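Local coordinates for motility hub protein FimV (Pseudomonas aeruginosa, PDB 4MBQ), which regulates twitching motility, type IV pilus assembly and cyclic AMP levels at the inner membrane, the part described being its C-terminal tetratricopeptide repeat fragment, at residues T20-A25 / D50-E55; D39-V44 / A54-L59. All coordinates share one frame; numbering follows the deposited sequence.

Overall arrangement
Both contacts end on helix 50-62, which packs against each half of the helical hairpin 15-30/34-47 in this three-helix tetratricopeptide repeat fragment. Contact 1 joins it to helix 15-30 and is only partly buried: one leucine meets the aliphatic shafts of two polar side chains whose ends are bonded elsewhere. Contact 2 joins it to helix 34-47, has three of its four touching residues buried against one of three in contact 1, covers more surface (182 against 134 Å²) and is wholly apolar. Their centres lie 6 Å apart and they share Ala54 and Glu55. Leu22 of contact 1 packs on Val44 of contact 2, while Lys21 and Glu43 form a salt bridge between the hairpin helices.

Contact 1 of 2, residues T20-A25 / D50-E55; sequences TKLDLA and DSQQAE
Leu22 reaches across from helix 15-30 and sets its two methyls on different residues of the first turns of helix 50-62. CD1 lies against the shaft of Gln52, 3.8 Å from Gln52 CB and almost as near to CG. The other methyl, Leu22 CD2, turns to Glu55, 3.9 Å from Glu55 CG. With CG of Leu22 opposite the carbonyl carbon (chi1 -82°), the isobutyl fork points at helix 50-62, although the nearest CA atoms, those of Leu22 and Gln52, remain 7.7 Å apart. No hydrogen bond spans these segments; the closest contacts are between hydrocarbon atoms. In the tetratricopeptide repeat fragment, helices 15-30 and 34-47 form the antiparallel hairpin, and helix 50-62 packs against it as the following helix; Val44 of helix 34-47 also touches Leu22. The two polar partners present methylenes to the leucine in different ways. Gln52 is extended beyond CG and runs back along helix 15-30 past Ala18 and Ala19, so that its NE2 hydrogen-bonds to the carbonyl oxygen of Ala15. That bond ties the start of helix 50-62 to the first turn of helix 15-30. Glu55 has CG anti to its own backbone N, then bends at chi2 (72°), which leaves CG against the leucine and directs the carboxylate elsewhere. Its OE2 forms a salt bridge with Arg26, one turn beyond Leu22; the Arg26 guanidinium also forms a salt bridge with Asp23 OD1.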
# COMPACT_ATOMS: atom_id res chain seq x y z
N THR B 20 -5.50 -8.37 -2.44
CA THR B 20 -5.09 -7.15 -1.76
C THR B 20 -3.68 -7.28 -1.20
O THR B 20 -2.86 -6.38 -1.32
CB THR B 20 -6.04 -6.79 -0.61
OG1 THR B 20 -7.38 -6.66 -1.11
CG2 THR B 20 -5.62 -5.48 0.05
N LYS B 21 -3.41 -8.43 -0.59
CA LYS B 21 -2.10 -8.67 0.01
C LYS B 21 -1.00 -8.77 -1.05
O LYS B 21 0.14 -8.38 -0.80
CB LYS B 21 -2.14 -9.93 0.89
CG LYS B 21 -2.92 -9.72 2.19
CD LYS B 21 -3.03 -10.99 3.01
CE LYS B 21 -3.77 -10.71 4.32
NZ LYS B 21 -3.96 -11.94 5.14
N LEU B 22 -1.35 -9.27 -2.23
CA LEU B 22 -0.40 -9.35 -3.33
C LEU B 22 0.04 -7.95 -3.76
O LEU B 22 1.22 -7.71 -4.03
CB LEU B 22 -0.99 -10.11 -4.51
CG LEU B 22 -0.92 -11.63 -4.43
CD1 LEU B 22 -1.67 -12.28 -5.58
CD2 LEU B 22 0.54 -12.07 -4.42
N ASP B 23 -0.91 -7.03 -3.83
CA ASP B 23 -0.59 -5.65 -4.18
C ASP B 23 0.20 -4.96 -3.07
O ASP B 23 1.08 -4.15 -3.34
CB ASP B 23 -1.85 -4.87 -4.54
CG ASP B 23 -2.29 -5.11 -5.98
OD1 ASP B 23 -1.44 -5.02 -6.89
OD2 ASP B 23 -3.48 -5.40 -6.20
N LEU B 24 -0.12 -5.29 -1.82
CA LEU B 24 0.64 -4.78 -0.68
C LEU B 24 2.08 -5.27 -0.72
O LEU B 24 3.01 -4.53 -0.40
CB LEU B 24 -0.02 -5.18 0.64
CG LEU B 24 -1.26 -4.41 1.08
CD1 LEU B 24 -1.60 -4.73 2.53
CD2 LEU B 24 -1.05 -2.91 0.89
N ALA B 25 2.26 -6.53 -1.11
CA ALA B 25 3.59 -7.11 -1.21
C ALA B 25 4.39 -6.39 -2.29
O ALA B 25 5.57 -6.10 -2.10
CB ALA B 25 3.51 -8.60 -1.51
N ASP B 50 -4.89 -20.83 -6.76
CA ASP B 50 -3.71 -21.34 -7.46
C ASP B 50 -2.96 -20.23 -8.20
O ASP B 50 -1.73 -20.20 -8.19
CB ASP B 50 -4.10 -22.47 -8.42
CG ASP B 50 -4.47 -23.75 -7.69
OD1 ASP B 50 -4.62 -23.71 -6.44
OD2 ASP B 50 -4.63 -24.79 -8.35
N SER B 51 -3.70 -19.32 -8.83
CA SER B 51 -3.09 -18.22 -9.56
C SER B 51 -2.36 -17.26 -8.63
O SER B 51 -1.23 -16.85 -8.91
CB SER B 51 -4.15 -17.46 -10.36
OG SER B 51 -4.84 -18.33 -11.25
N GLN B 52 -3.01 -16.91 -7.53
CA GLN B 52 -2.43 -16.00 -6.55
C GLN B 52 -1.20 -16.62 -5.88
O GLN B 52 -0.19 -15.94 -5.69
CB GLN B 52 -3.48 -15.62 -5.50
CG GLN B 52 -4.62 -14.79 -6.08
CD GLN B 52 -5.79 -14.67 -5.12
OE1 GLN B 52 -6.07 -15.58 -4.34
NE2 GLN B 52 -6.49 -13.54 -5.18
N GLN B 53 -1.30 -17.90 -5.53
CA GLN B 53 -0.17 -18.63 -4.98
C GLN B 53 0.99 -18.62 -5.95
O GLN B 53 2.14 -18.40 -5.56
CB GLN B 53 -0.56 -20.08 -4.68
CG GLN B 53 -1.41 -20.27 -3.43
CD GLN B 53 -1.72 -21.73 -3.17
OE1 GLN B 53 -2.45 -22.37 -3.94
NE2 GLN B 53 -1.17 -22.28 -2.09
N ALA B 54 0.69 -18.85 -7.23
CA ALA B 54 1.72 -18.88 -8.26
C ALA B 54 2.44 -17.54 -8.35
O ALA B 54 3.66 -17.49 -8.50
CB ALA B 54 1.11 -19.25 -9.61
N GLU B 55 1.67 -16.45 -8.26
CA GLU B 55 2.25 -15.11 -8.28
C GLU B 55 3.12 -14.85 -7.06
O GLU B 55 4.18 -14.23 -7.17
CB GLU B 55 1.15 -14.05 -8.39
CG GLU B 55 1.62 -12.62 -8.15
CD GLU B 55 2.46 -12.05 -9.29
OE1 GLU B 55 2.94 -12.82 -10.15
OE2 GLU B 55 2.63 -10.81 -9.33

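Contact 2 of 2, residues D39-V44 / A54-L59; sequences DILDEV and AEAREL
Ala56 faces Leu41 and Val44 of helix 34-47, its methyl touching one branch of each. Val44 CG1 comes to 3.8 Å from Ala56 CB, and Leu41 CD2 reaches the backbone too, lying 3.9 Å from Ala56 CA. This is the tight part: the CA atoms of Leu41 and Ala56 are 5.7 Å apart, consistent with the small side chain, and the local axes are spaced at 9.2 Å. One turn further along helix 50-62, Leu59 takes the other methyl of Leu41, with CD1 of Leu41 3.8 Å from CB of Leu59. The two leucine side chains cross at about a right angle, and Leu59 CD1 also approaches Leu41 CD2. The segments run nearly antiparallel, at 152°, as expected for consecutive helices of a tetratricopeptide repeat, whose small residues commonly mark close helix crossings. Val44 has CG1 anti to its backbone N (chi1 176°), placing that methyl over Ala56. Ala25 of helix 15-30 packs on Leu41 from the buried side. Packing is less enclosed toward Leu59, which remains partly exposed. Asp39 and Asp42 lie on the outer side of helix 34-47 and take no part, whereas Arg57, though exposed in the assembly, passes Leu45 of helix 34-47.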
# COMPACT_ATOMS: atom_id res chain seq x y z
N ASP B 39 6.81 -11.58 4.54
CA ASP B 39 5.81 -11.87 5.57
C ASP B 39 4.40 -11.84 4.99
O ASP B 39 3.57 -12.70 5.31
CB ASP B 39 5.92 -10.86 6.72
CG ASP B 39 7.26 -10.93 7.43
OD1 ASP B 39 8.03 -11.87 7.15
OD2 ASP B 39 7.54 -10.04 8.26
N ILE B 40 4.13 -10.87 4.13
CA ILE B 40 2.83 -10.74 3.48
C ILE B 40 2.59 -11.87 2.48
O ILE B 40 1.49 -12.42 2.41
CB ILE B 40 2.69 -9.39 2.76
CG1 ILE B 40 2.66 -8.25 3.77
CG2 ILE B 40 1.44 -9.36 1.91
CD1 ILE B 40 2.26 -6.92 3.17
N LEU B 41 3.62 -12.20 1.70
CA LEU B 41 3.51 -13.25 0.70
C LEU B 41 3.31 -14.63 1.33
O LEU B 41 2.69 -15.51 0.72
CB LEU B 41 4.74 -13.25 -0.21
CG LEU B 41 4.81 -12.07 -1.18
CD1 LEU B 41 6.16 -12.00 -1.88
CD2 LEU B 41 3.69 -12.15 -2.20
N ASP B 42 3.82 -14.81 2.54
CA ASP B 42 3.62 -16.06 3.28
C ASP B 42 2.13 -16.28 3.51
O ASP B 42 1.64 -17.40 3.48
CB ASP B 42 4.36 -16.03 4.62
CG ASP B 42 4.26 -17.34 5.38
OD1 ASP B 42 4.22 -18.41 4.73
OD2 ASP B 42 4.22 -17.31 6.62
N GLU B 43 1.41 -15.18 3.72
CA GLU B 43 -0.02 -15.23 3.95
C GLU B 43 -0.78 -15.52 2.65
O GLU B 43 -1.77 -16.25 2.65
CB GLU B 43 -0.50 -13.92 4.58
CG GLU B 43 0.24 -13.57 5.87
CD GLU B 43 -0.23 -12.28 6.50
OE1 GLU B 43 -1.07 -11.58 5.88
OE2 GLU B 43 0.23 -11.96 7.61
N VAL B 44 -0.30 -14.96 1.55
CA VAL B 44 -0.89 -15.22 0.24
C VAL B 44 -0.80 -16.70 -0.12
O VAL B 44 -1.76 -17.29 -0.64
CB VAL B 44 -0.23 -14.36 -0.86
CG1 VAL B 44 -0.80 -14.71 -2.23
CG2 VAL B 44 -0.42 -12.88 -0.56
N ALA B 54 0.69 -18.85 -7.23
CA ALA B 54 1.72 -18.88 -8.26
C ALA B 54 2.44 -17.54 -8.35
O ALA B 54 3.66 -17.49 -8.50
CB ALA B 54 1.11 -19.25 -9.61
N GLU B 55 1.67 -16.45 -8.26
CA GLU B 55 2.25 -15.11 -8.28
C GLU B 55 3.12 -14.85 -7.06
O GLU B 55 4.18 -14.23 -7.17
CB GLU B 55 1.15 -14.05 -8.39
CG GLU B 55 1.62 -12.62 -8.15
CD GLU B 55 2.46 -12.05 -9.29
OE1 GLU B 55 2.94 -12.82 -10.15
OE2 GLU B 55 2.63 -10.81 -9.33
N ALA B 56 2.67 -15.33 -5.90
CA ALA B 56 3.42 -15.17 -4.67
C ALA B 56 4.77 -15.87 -4.78
O ALA B 56 5.80 -15.33 -4.40
CB ALA B 56 2.63 -15.73 -3.49
N ARG B 57 4.74 -17.09 -5.32
CA ARG B 57 5.96 -17.86 -5.54
C ARG B 57 6.90 -17.13 -6.49
O ARG B 57 8.11 -17.07 -6.25
CB ARG B 57 5.62 -19.25 -6.08
CG ARG B 57 4.79 -20.10 -5.12
CD ARG B 57 4.45 -21.45 -5.71
NE ARG B 57 3.67 -22.26 -4.78
CZ ARG B 57 2.47 -22.78 -5.05
NH1 ARG B 57 1.91 -22.57 -6.23
NH2 ARG B 57 1.84 -23.50 -4.13
N GLU B 58 6.34 -16.58 -7.56
CA GLU B 58 7.13 -15.84 -8.54
C GLU B 58 7.79 -14.63 -7.90
O GLU B 58 8.97 -14.37 -8.11
CB GLU B 58 6.25 -15.39 -9.71
N LEU B 59 7.02 -13.90 -7.10
CA LEU B 59 7.54 -12.72 -6.40
C LEU B 59 8.64 -13.10 -5.41
O LEU B 59 9.66 -12.41 -5.32
CB LEU B 59 6.42 -11.97 -5.69
CG LEU B 59 5.48 -11.20 -6.61
CD1 LEU B 59 4.37 -10.51 -5.82
CD2 LEU B 59 6.26 -10.18 -7.44